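Local coordinates for protein peptidase, zinc-dependent (Methanocorpusculum labreanum, PDB 3LMC) that probably works as a zinc-dependent metallopeptidase of family M54, hydrolysing peptide bonds at a bound zinc ion, at residues P18-M29 with I140-I151; A53-R64 with L110-I119. One frame throughout, in Å; residues are numbered along the deposited sequence.

Contact 1 of 2, residues P18-M29 with I140-I151. With ZN (zinc ion), chain C.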
loop_
_atom_site.group_PDB
_atom_site.type_symbol
_atom_site.label_atom_id
_atom_site.label_comp_id
_atom_site.label_asym_id
_atom_site.label_seq_id
_atom_site.Cartn_x
_atom_site.Cartn_y
_atom_site.Cartn_z
ATOM N N PRO A 18 -0.040 0.872 -14.589
ATOM C CA PRO A 18 -1.488 1.067 -14.425
ATOM C C PRO A 18 -1.881 1.284 -12.968
ATOM O O PRO A 18 -2.681 2.169 -12.672
ATOM C CB PRO A 18 -2.095 -0.256 -14.937
ATOM C CG PRO A 18 -1.057 -0.855 -15.780
ATOM C CD PRO A 18 0.270 -0.429 -15.208
ATOM N N VAL A 19 -1.335 0.481 -12.065
ATOM C CA VAL A 19 -1.632 0.665 -10.647
ATOM C C VAL A 19 -1.242 2.067 -10.159
ATOM O O VAL A 19 -2.015 2.758 -9.486
ATOM C CB VAL A 19 -0.939 -0.394 -9.784
ATOM C CG1 VAL A 19 -1.006 0.013 -8.299
ATOM C CG2 VAL A 19 -1.600 -1.750 -10.016
ATOM N N SER A 20 -0.033 2.486 -10.504
ATOM C CA SER A 20 0.419 3.840 -10.219
ATOM C C SER A 20 -0.575 4.896 -10.742
ATOM O O SER A 20 -0.894 5.856 -10.049
ATOM C CB SER A 20 1.775 4.056 -10.889
ATOM O OG SER A 20 2.222 5.377 -10.671
ATOM N N GLU A 21 -1.054 4.725 -11.972
ATOM C CA GLU A 21 -1.875 5.760 -12.615
ATOM C C GLU A 21 -3.280 5.832 -12.039
ATOM O O GLU A 21 -3.821 6.921 -11.875
ATOM C CB GLU A 21 -1.905 5.562 -14.142
ATOM C CG GLU A 21 -0.533 5.800 -14.772
ATOM C CD GLU A 21 -0.440 5.333 -16.204
ATOM O OE1 GLU A 21 -1.482 4.939 -16.776
ATOM O OE2 GLU A 21 0.682 5.369 -16.758
ATOM N N GLU A 22 -3.854 4.673 -11.716
ATOM C CA GLU A 22 -5.178 4.607 -11.095
ATOM C C GLU A 22 -5.158 5.017 -9.615
ATOM O O GLU A 22 -6.137 5.566 -9.101
ATOM C CB GLU A 22 -5.739 3.196 -11.214
ATOM C CG GLU A 22 -5.840 2.681 -12.630
ATOM C CD GLU A 22 -6.877 1.570 -12.769
ATOM O OE1 GLU A 22 -7.595 1.287 -11.784
ATOM O OE2 GLU A 22 -6.991 1.003 -13.869
ATOM N N LEU A 23 -4.056 4.727 -8.925
ATOM C CA LEU A 23 -3.901 5.186 -7.561
ATOM C C LEU A 23 -3.888 6.697 -7.618
ATOM O O LEU A 23 -4.554 7.363 -6.831
ATOM C CB LEU A 23 -2.603 4.676 -6.931
ATOM C CG LEU A 23 -2.614 3.297 -6.262
ATOM C CD1 LEU A 23 -1.246 2.981 -5.652
ATOM C CD2 LEU A 23 -3.707 3.253 -5.195
ATOM N N SER A 24 -3.137 7.248 -8.563
ATOM C CA SER A 24 -3.061 8.701 -8.679
ATOM C C SER A 24 -4.428 9.326 -8.998
ATOM O O SER A 24 -4.758 10.380 -8.472
ATOM C CB SER A 24 -2.043 9.105 -9.739
ATOM O OG SER A 24 -2.131 10.493 -9.993
ATOM N N ALA A 25 -5.218 8.681 -9.857
ATOM C CA ALA A 25 -6.525 9.226 -10.233
ATOM C C ALA A 25 -7.515 9.188 -9.084
ATOM O O ALA A 25 -8.209 10.158 -8.840
ATOM C CB ALA A 25 -7.101 8.502 -11.444
ATOM N N VAL A 26 -7.570 8.069 -8.373
ATOM C CA VAL A 26 -8.547 7.892 -7.304
ATOM C C VAL A 26 -8.211 8.760 -6.075
ATOM O O VAL A 26 -9.109 9.280 -5.407
ATOM C CB VAL A 26 -8.751 6.379 -6.936
ATOM C CG1 VAL A 26 -7.508 5.784 -6.274
ATOM C CG2 VAL A 26 -9.971 6.214 -6.046
ATOM N N LEU A 27 -6.917 8.934 -5.812
ATOM C CA LEU A 27 -6.441 9.796 -4.732
ATOM C C LEU A 27 -6.457 11.279 -5.154
ATOM O O LEU A 27 -6.500 12.178 -4.306
ATOM C CB LEU A 27 -5.024 9.389 -4.322
ATOM C CG LEU A 27 -4.844 8.013 -3.671
ATOM C CD1 LEU A 27 -3.378 7.586 -3.706
ATOM C CD2 LEU A 27 -5.367 7.992 -2.239
ATOM N N GLU A 28 -6.426 11.521 -6.465
ATOM C CA GLU A 28 -6.337 12.878 -6.995
ATOM C C GLU A 28 -5.046 13.518 -6.506
ATOM O O GLU A 28 -5.052 14.665 -6.048
ATOM C CB GLU A 28 -7.542 13.728 -6.562
ATOM C CG GLU A 28 -8.790 13.517 -7.398
ATOM C CD GLU A 28 -10.041 14.158 -6.783
ATOM O OE1 GLU A 28 -9.980 14.622 -5.626
ATOM O OE2 GLU A 28 -11.088 14.195 -7.459
HETATM N N MSE A 29 -3.950 12.765 -6.615
HETATM C CA MSE A 29 -2.627 13.177 -6.154
HETATM C C MSE A 29 -1.562 12.479 -7.002
HETATM O O MSE A 29 -1.734 11.323 -7.398
HETATM C CB MSE A 29 -2.418 12.785 -4.681
HETATM C CG MSE A 29 -3.469 13.324 -3.695
HETATM SE SE MSE A 29 -3.008 12.983 -1.790
HETATM C CE MSE A 29 -3.392 11.085 -1.691
ATOM N N ILE A 140 -5.064 -5.565 -10.870
ATOM C CA ILE A 140 -4.905 -4.105 -10.833
ATOM C C ILE A 140 -6.047 -3.477 -10.024
ATOM O O ILE A 140 -5.820 -2.659 -9.122
ATOM C CB ILE A 140 -4.901 -3.508 -12.266
ATOM C CG1 ILE A 140 -3.664 -3.965 -13.047
ATOM C CG2 ILE A 140 -4.974 -1.962 -12.217
ATOM C CD1 ILE A 140 -3.735 -3.682 -14.555
ATOM N N ASP A 141 -7.280 -3.872 -10.332
ATOM C CA ASP A 141 -8.439 -3.368 -9.593
ATOM C C ASP A 141 -8.228 -3.526 -8.102
ATOM O O ASP A 141 -8.462 -2.597 -7.331
ATOM C CB ASP A 141 -9.708 -4.140 -9.931
ATOM C CG ASP A 141 -10.211 -3.873 -11.328
ATOM O OD1 ASP A 141 -9.812 -2.861 -11.937
ATOM O OD2 ASP A 141 -11.018 -4.693 -11.809
ATOM N N ARG A 142 -7.842 -4.731 -7.695
ATOM C CA ARG A 142 -7.743 -5.049 -6.274
ATOM C C ARG A 142 -6.621 -4.292 -5.578
ATOM O O ARG A 142 -6.836 -3.712 -4.506
ATOM C CB ARG A 142 -7.594 -6.554 -6.084
ATOM C CG ARG A 142 -8.842 -7.307 -6.507
ATOM C CD ARG A 142 -8.569 -8.819 -6.620
ATOM N NE ARG A 142 -9.801 -9.539 -6.899
ATOM C CZ ARG A 142 -9.874 -10.648 -7.634
ATOM N NH1 ARG A 142 -8.778 -11.176 -8.173
ATOM N NH2 ARG A 142 -11.056 -11.218 -7.844
ATOM N N ILE A 143 -5.440 -4.259 -6.195
ATOM C CA ILE A 143 -4.310 -3.530 -5.605
ATOM C C ILE A 143 -4.587 -2.039 -5.480
ATOM O O ILE A 143 -4.175 -1.406 -4.517
ATOM C CB ILE A 143 -3.023 -3.685 -6.420
ATOM C CG1 ILE A 143 -2.642 -5.163 -6.525
ATOM C CG2 ILE A 143 -1.881 -2.863 -5.780
ATOM C CD1 ILE A 143 -1.365 -5.410 -7.312
ATOM N N VAL A 144 -5.262 -1.471 -6.473
ATOM C CA VAL A 144 -5.578 -0.056 -6.447
ATOM C C VAL A 144 -6.510 0.248 -5.284
ATOM O O VAL A 144 -6.313 1.215 -4.549
ATOM C CB VAL A 144 -6.298 0.367 -7.728
ATOM C CG1 VAL A 144 -6.897 1.777 -7.561
ATOM C CG2 VAL A 144 -5.350 0.290 -8.924
ATOM N N LYS A 145 -7.539 -0.584 -5.140
ATOM C CA LYS A 145 -8.560 -0.387 -4.128
ATOM C C LYS A 145 -8.019 -0.537 -2.706
ATOM O O LYS A 145 -8.363 0.239 -1.812
ATOM C CB LYS A 145 -9.676 -1.396 -4.344
ATOM C CG LYS A 145 -10.571 -1.131 -5.549
ATOM C CD LYS A 145 -11.439 -2.371 -5.776
ATOM C CE LYS A 145 -12.437 -2.165 -6.882
ATOM N NZ LYS A 145 -13.411 -3.294 -6.859
ATOM N N GLU A 146 -7.166 -1.533 -2.494
ATOM C CA GLU A 146 -6.631 -1.786 -1.156
ATOM C C GLU A 146 -5.434 -0.879 -0.909
ATOM O O GLU A 146 -5.175 -0.472 0.223
ATOM C CB GLU A 146 -6.269 -3.259 -0.970
ATOM C CG GLU A 146 -5.485 -3.553 0.298
ATOM C CD GLU A 146 -6.323 -3.438 1.563
ATOM O OE1 GLU A 146 -7.556 -3.245 1.452
ATOM O OE2 GLU A 146 -5.747 -3.551 2.668
ATOM N N GLY A 147 -4.720 -0.538 -1.977
ATOM C CA GLY A 147 -3.645 0.438 -1.887
ATOM C C GLY A 147 -4.135 1.844 -1.558
ATOM O O GLY A 147 -3.541 2.530 -0.730
ATOM N N ALA A 148 -5.213 2.291 -2.204
ATOM C CA ALA A 148 -5.747 3.620 -1.912
ATOM C C ALA A 148 -6.330 3.646 -0.498
ATOM O O ALA A 148 -6.313 4.675 0.170
ATOM C CB ALA A 148 -6.793 4.044 -2.946
ATOM N N HIS A 149 -6.836 2.502 -0.050
ATOM C CA HIS A 149 -7.342 2.351 1.312
ATOM C C HIS A 149 -6.232 2.615 2.334
ATOM O O HIS A 149 -6.348 3.503 3.168
ATOM C CB HIS A 149 -7.893 0.935 1.494
ATOM C CG HIS A 149 -8.346 0.636 2.886
ATOM N ND1 HIS A 149 -9.667 0.711 3.270
ATOM C CD2 HIS A 149 -7.653 0.266 3.989
ATOM C CE1 HIS A 149 -9.769 0.407 4.551
ATOM N NE2 HIS A 149 -8.563 0.130 5.008
ATOM N N GLU A 150 -5.155 1.840 2.251
ATOM C CA GLU A 150 -4.011 1.997 3.129
ATOM C C GLU A 150 -3.452 3.411 3.098
ATOM O O GLU A 150 -3.138 3.960 4.144
ATOM C CB GLU A 150 -2.902 1.012 2.766
ATOM C CG GLU A 150 -3.326 -0.456 2.741
ATOM C CD GLU A 150 -4.028 -0.889 4.014
ATOM O OE1 GLU A 150 -4.179 -0.069 4.944
ATOM O OE2 GLU A 150 -4.431 -2.063 4.095
ATOM N N ILE A 151 -3.329 3.990 1.903
ATOM C CA ILE A 151 -2.806 5.345 1.747
ATOM C C ILE A 151 -3.743 6.400 2.336
ATOM O O ILE A 151 -3.295 7.443 2.821
ATOM C CB ILE A 151 -2.548 5.697 0.270
ATOM C CG1 ILE A 151 -1.291 4.968 -0.236
ATOM C CG2 ILE A 151 -2.342 7.200 0.130
ATOM C CD1 ILE A 151 -1.110 5.033 -1.771
HETATM ZN ZN ZN C . -7.806 -0.254 7.034
HETATM O O HOH W 1 -5.739 -1.411 6.998
#

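Contact 2 of 2, residues A53-R64 with L110-I119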
loop_
_atom_site.group_PDB
_atom_site.type_symbol
_atom_site.label_atom_id
_atom_site.label_comp_id
_atom_site.label_asym_id
_atom_site.label_seq_id
_atom_site.Cartn_x
_atom_site.Cartn_y
_atom_site.Cartn_z
ATOM N N ALA A 53 3.606 -7.738 9.290
ATOM C CA ALA A 53 3.625 -6.492 8.522
ATOM C C ALA A 53 4.065 -5.288 9.349
ATOM O O ALA A 53 4.545 -4.285 8.801
ATOM C CB ALA A 53 2.281 -6.237 7.884
ATOM N N VAL A 54 3.902 -5.369 10.667
ATOM C CA VAL A 54 4.327 -4.262 11.528
ATOM C C VAL A 54 5.839 -4.091 11.429
ATOM O O VAL A 54 6.329 -2.984 11.263
ATOM C CB VAL A 54 3.917 -4.465 12.999
ATOM C CG1 VAL A 54 4.458 -3.327 13.852
ATOM C CG2 VAL A 54 2.387 -4.553 13.128
ATOM N N LYS A 55 6.573 -5.199 11.486
ATOM C CA LYS A 55 8.023 -5.164 11.320
ATOM C C LYS A 55 8.462 -4.660 9.957
ATOM O O LYS A 55 9.424 -3.893 9.856
ATOM C CB LYS A 55 8.635 -6.531 11.597
ATOM C CG LYS A 55 8.755 -6.814 13.081
ATOM C CD LYS A 55 9.438 -8.131 13.353
ATOM C CE LYS A 55 9.514 -8.374 14.850
ATOM N NZ LYS A 55 10.169 -9.664 15.140
ATOM N N VAL A 56 7.759 -5.082 8.908
ATOM C CA VAL A 56 8.094 -4.616 7.565
ATOM C C VAL A 56 7.895 -3.097 7.487
ATOM O O VAL A 56 8.703 -2.389 6.900
ATOM C CB VAL A 56 7.259 -5.330 6.471
ATOM C CG1 VAL A 56 7.649 -4.826 5.080
ATOM C CG2 VAL A 56 7.435 -6.876 6.554
ATOM N N LEU A 57 6.836 -2.586 8.109
ATOM C CA LEU A 57 6.554 -1.161 8.019
ATOM C C LEU A 57 7.638 -0.321 8.720
ATOM O O LEU A 57 8.048 0.731 8.215
ATOM C CB LEU A 57 5.151 -0.855 8.552
ATOM C CG LEU A 57 3.979 -1.389 7.721
ATOM C CD1 LEU A 57 2.664 -1.169 8.446
ATOM C CD2 LEU A 57 3.927 -0.728 6.339
ATOM N N LEU A 58 8.113 -0.800 9.865
ATOM C CA LEU A 58 9.199 -0.136 10.595
ATOM C C LEU A 58 10.477 -0.146 9.754
ATOM O O LEU A 58 11.200 0.852 9.672
ATOM C CB LEU A 58 9.460 -0.843 11.937
ATOM C CG LEU A 58 8.284 -0.858 12.920
ATOM C CD1 LEU A 58 8.638 -1.577 14.221
ATOM C CD2 LEU A 58 7.842 0.567 13.215
ATOM N N LYS A 59 10.754 -1.294 9.142
ATOM C CA LYS A 59 11.886 -1.429 8.238
ATOM C C LYS A 59 11.764 -0.474 7.039
ATOM O O LYS A 59 12.770 0.055 6.549
ATOM C CB LYS A 59 11.988 -2.873 7.749
ATOM C CG LYS A 59 13.232 -3.166 6.980
ATOM C CD LYS A 59 13.203 -4.592 6.413
ATOM C CE LYS A 59 14.530 -4.950 5.744
ATOM N NZ LYS A 59 14.539 -6.368 5.303
ATOM N N LEU A 60 10.532 -0.259 6.576
ATOM C CA LEU A 60 10.277 0.635 5.448
ATOM C C LEU A 60 10.585 2.094 5.821
ATOM O O LEU A 60 11.168 2.846 5.035
ATOM C CB LEU A 60 8.820 0.523 5.004
ATOM C CG LEU A 60 8.550 0.459 3.504
ATOM C CD1 LEU A 60 7.101 0.853 3.229
ATOM C CD2 LEU A 60 9.511 1.358 2.749
ATOM N N ASP A 61 10.179 2.499 7.018
ATOM C CA ASP A 61 10.545 3.827 7.496
ATOM C C ASP A 61 12.076 3.960 7.539
ATOM O O ASP A 61 12.644 4.930 7.044
ATOM C CB ASP A 61 9.948 4.094 8.868
ATOM C CG ASP A 61 10.552 5.323 9.528
ATOM O OD1 ASP A 61 10.318 6.456 9.049
ATOM O OD2 ASP A 61 11.282 5.149 10.517
HETATM N N MSE A 62 12.749 2.982 8.126
HETATM C CA MSE A 62 14.209 3.041 8.194
HETATM C C MSE A 62 14.851 3.156 6.815
HETATM O O MSE A 62 15.810 3.906 6.627
HETATM C CB MSE A 62 14.757 1.815 8.904
HETATM C CG MSE A 62 14.312 1.695 10.346
HETATM SE SE MSE A 62 15.384 0.331 11.199
HETATM C CE MSE A 62 17.061 0.671 10.216
ATOM N N PHE A 63 14.322 2.408 5.852
ATOM C CA PHE A 63 14.833 2.458 4.487
ATOM C C PHE A 63 14.676 3.856 3.876
ATOM O O PHE A 63 15.606 4.397 3.264
ATOM C CB PHE A 63 14.117 1.421 3.606
ATOM C CG PHE A 63 14.603 1.402 2.204
ATOM C CD1 PHE A 63 15.783 0.738 1.876
ATOM C CD2 PHE A 63 13.894 2.055 1.202
ATOM C CE1 PHE A 63 16.245 0.717 0.563
ATOM C CE2 PHE A 63 14.348 2.036 -0.115
ATOM C CZ PHE A 63 15.526 1.367 -0.432
ATOM N N ARG A 64 13.493 4.436 4.024
ATOM C CA ARG A 64 13.270 5.783 3.520
ATOM C C ARG A 64 14.287 6.765 4.120
ATOM O O ARG A 64 14.925 7.525 3.394
ATOM C CB ARG A 64 11.855 6.251 3.845
ATOM C CG ARG A 64 11.552 7.692 3.418
ATOM C CD ARG A 64 10.104 8.059 3.777
ATOM N NE ARG A 64 9.885 7.794 5.190
ATOM C CZ ARG A 64 8.728 7.416 5.719
ATOM N NH1 ARG A 64 7.649 7.292 4.953
ATOM N NH2 ARG A 64 8.655 7.173 7.022
ATOM N N LEU A 110 -1.749 -3.025 5.335
ATOM C CA LEU A 110 -1.681 -2.417 6.650
ATOM C C LEU A 110 -1.018 -1.057 6.527
ATOM O O LEU A 110 -0.229 -0.833 5.612
ATOM C CB LEU A 110 -0.862 -3.300 7.587
ATOM C CG LEU A 110 -0.949 -2.996 9.075
ATOM C CD1 LEU A 110 -2.369 -3.241 9.555
ATOM C CD2 LEU A 110 0.014 -3.869 9.836
ATOM N N ALA A 111 -1.329 -0.150 7.448
ATOM C CA ALA A 111 -0.757 1.196 7.397
ATOM C C ALA A 111 -0.218 1.564 8.763
ATOM O O ALA A 111 -0.733 1.091 9.776
ATOM C CB ALA A 111 -1.812 2.198 6.958
ATOM N N TYR A 112 0.836 2.383 8.782
ATOM C CA TYR A 112 1.401 2.919 10.015
ATOM C C TYR A 112 1.368 4.435 9.877
ATOM O O TYR A 112 2.364 5.055 9.499
ATOM C CB TYR A 112 2.841 2.448 10.198
ATOM C CG TYR A 112 3.374 2.555 11.620
ATOM C CD1 TYR A 112 4.026 1.481 12.218
ATOM C CD2 TYR A 112 3.216 3.719 12.363
ATOM C CE1 TYR A 112 4.519 1.560 13.512
ATOM C CE2 TYR A 112 3.702 3.812 13.666
ATOM C CZ TYR A 112 4.358 2.727 14.232
ATOM O OH TYR A 112 4.844 2.797 15.519
ATOM N N PRO A 113 0.210 5.036 10.166
ATOM C CA PRO A 113 -0.028 6.447 9.850
ATOM C C PRO A 113 1.038 7.359 10.437
ATOM O O PRO A 113 1.451 8.333 9.795
ATOM C CB PRO A 113 -1.386 6.725 10.503
ATOM C CG PRO A 113 -2.073 5.390 10.509
ATOM C CD PRO A 113 -0.956 4.406 10.802
ATOM N N LYS A 114 1.490 7.040 11.641
ATOM C CA LYS A 114 2.453 7.897 12.325
ATOM C C LYS A 114 3.776 8.012 11.545
ATOM O O LYS A 114 4.405 9.081 11.540
ATOM C CB LYS A 114 2.676 7.423 13.764
ATOM C CG LYS A 114 3.505 8.377 14.610
ATOM C CD LYS A 114 3.821 7.783 15.987
ATOM C CE LYS A 114 4.596 8.776 16.846
ATOM N NZ LYS A 114 4.841 8.264 18.223
ATOM N N LEU A 115 4.186 6.933 10.871
ATOM C CA LEU A 115 5.429 6.963 10.091
ATOM C C LEU A 115 5.222 7.103 8.569
ATOM O O LEU A 115 6.172 6.960 7.782
ATOM C CB LEU A 115 6.279 5.728 10.370
ATOM C CG LEU A 115 6.716 5.481 11.808
ATOM C CD1 LEU A 115 7.611 4.240 11.866
ATOM C CD2 LEU A 115 7.424 6.701 12.392
ATOM N N GLY A 116 4.002 7.409 8.145
ATOM C CA GLY A 116 3.750 7.594 6.725
ATOM C C GLY A 116 4.224 6.427 5.865
ATOM O O GLY A 116 4.767 6.635 4.779
ATOM N N VAL A 117 4.036 5.197 6.342
ATOM C CA VAL A 117 4.337 4.015 5.521
ATOM C C VAL A 117 3.167 3.047 5.517
ATOM O O VAL A 117 2.505 2.866 6.539
ATOM C CB VAL A 117 5.576 3.242 6.020
ATOM C CG1 VAL A 117 6.871 4.036 5.741
ATOM C CG2 VAL A 117 5.425 2.889 7.524
ATOM N N ALA A 118 2.927 2.416 4.372
ATOM C CA ALA A 118 1.845 1.453 4.243
ATOM C C ALA A 118 2.293 0.299 3.358
ATOM O O ALA A 118 3.333 0.376 2.692
ATOM C CB ALA A 118 0.597 2.119 3.667
ATOM N N ILE A 119 1.510 -0.774 3.350
ATOM C CA ILE A 119 1.881 -1.961 2.592
ATOM C C ILE A 119 0.643 -2.660 2.047
ATOM O O ILE A 119 -0.400 -2.678 2.707
ATOM C CB ILE A 119 2.703 -2.953 3.475
ATOM C CG1 ILE A 119 3.313 -4.079 2.637
ATOM C CG2 ILE A 119 1.840 -3.542 4.579
ATOM C CD1 ILE A 119 4.387 -4.914 3.416
#

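Contact 1 of 2, residues P18-M29 with I140-I151
Leu23 and Val144 interlock, each a knob in a hole of the other helix. Leu23 sits among Val144, Gly147, Ala148 and Ile151. Its CD2 branch does the touching: it lies 3.4 Å from Val144 O and 3.5 Å from Ala148 N, so the methyl rests on helix backbone. Gly147 has no side chain, which lets this methyl come in close. Val144 in turn sits among Val19, Glu22, Leu23 and Val26. Its CG2 meets Glu22 CB at 3.7 Å, the two side chains crossing at about a right angle.

The packing continues toward both ends. Val19 CG1 stands anti to the backbone N (chi1 167°) and reaches Ile143 CG2 at 3.9 Å, while its other methyl meets Ile140. Pro18 CB touches Ile140 CD1 at 3.8 Å. Farther along, Val26 CG1 meets Ala148 CB at 3.8 Å, and both methyls of Leu27 close on Ile151.

No hydrogen bond joins the two segments. Glu22 lays its extended chain over Val144 and Ile140, and its OE1 forms a salt bridge with Lys181, which also pairs with Asp141. With an alanine at Glu22, Lys181 would probably lose this carboxylate partner and keep Asp141, and Ile140 CG2 would lose the cover of the glutamate's end.

A Schellman motif at Glu28 ends helix 16-27, and Ser24 OG bonds to Met29 O. The axes of 18-27 and 140-151 cross at -45° and come within 9.3 Å. On the far side of helix 136-154, His149 binds zinc through NE2, 2.2 Å away, together with His153 and His159; its ND1 is hydrogen-bonded to Ile166 O. Both helices cover one face of the five-stranded sheet: Val19 touches Leu5 and Trp7 of strand 3-7, and Leu23 and Ile151 meet Leu92 of strand 90-94.

Contact 2 of 2, residues A53-R64 with L110-I119
Arg64 reaches from the helix to the turn between the two strands and grips its backbone. NH2 gives a short, fairly straight bond to Leu115 O (2.6 Å, 157° at the hydrogen), in the plane of that carbonyl. NH1 bonds to Gly116 O at 3.0 Å, approaching from above the carbonyl plane, and adds a weak bond to Leu115 O. Both oxygens lie at the edge of the guanidinium. NH2 also forms a salt bridge with Asp61 OD1 at 2.7 Å, on the anti lone pair of that oxygen. A bend at chi3 (54°) turns the guanidinium back toward Asp61. NE bonds to Asn85 OD1, and NH1 also bonds to Glu89 O, so the rotation of the group is well fixed. The other Asp61 oxygen pairs with Arg65.

The turn held this way contains a G1 beta bulge. Gly116 and Val117 together face Tyr112, and Gly116 has positive phi.

Beyond the polar end the contact is apolar, and Leu57 lies at its centre. Its CD2 rests 3.6 Å from Ala118 C, over the strand backbone, and its CD1 points to Leu110 and Tyr112. Val117 CG2 comes 3.5 Å from Leu57 O. Leu58 CD2 approaches Tyr112 CE1 at 3.5 Å, obliquely to the ring, and also meets Leu115. At the other end Val56 CG1 touches Ile119 CD1 at 3.7 Å, and Ala53 CB touches Leu110 CD2 at 3.8 Å.

Helix 53-66 thus lies across the antiparallel pair 106-112 and 117-120, running 134° to strand 117-119. Leu60 and Ile119 extend the packing to strand 90-94. Helix 78-88 borders the Arg64 end. On the reverse face of the sheet, Ala111 and Ala118 point away from helix 53-66 and touch helix 136-154.

Contacts 1 and 2 lie on opposite sides of the chain's centre, with their own centres about 18 Å apart. The five-stranded sheet separates their helices: helix 53-66 packs on one face, helices 16-27 and 136-154 on the other. Along the chain, contact 2 is nested inside the loop that contact 1 closes. They meet at Glu150, whose CB lies 3.8 Å from Ala118 CB. Glu150 belongs to the HExxH pattern, whose histidines bind zinc, and its OE1 accepts a bond from the zinc-bound water. Strand 106-112 borders this site: between nearest atoms, the Ala111 side chain is about 6 Å from the zinc and about 4 Å from the His153 side chain.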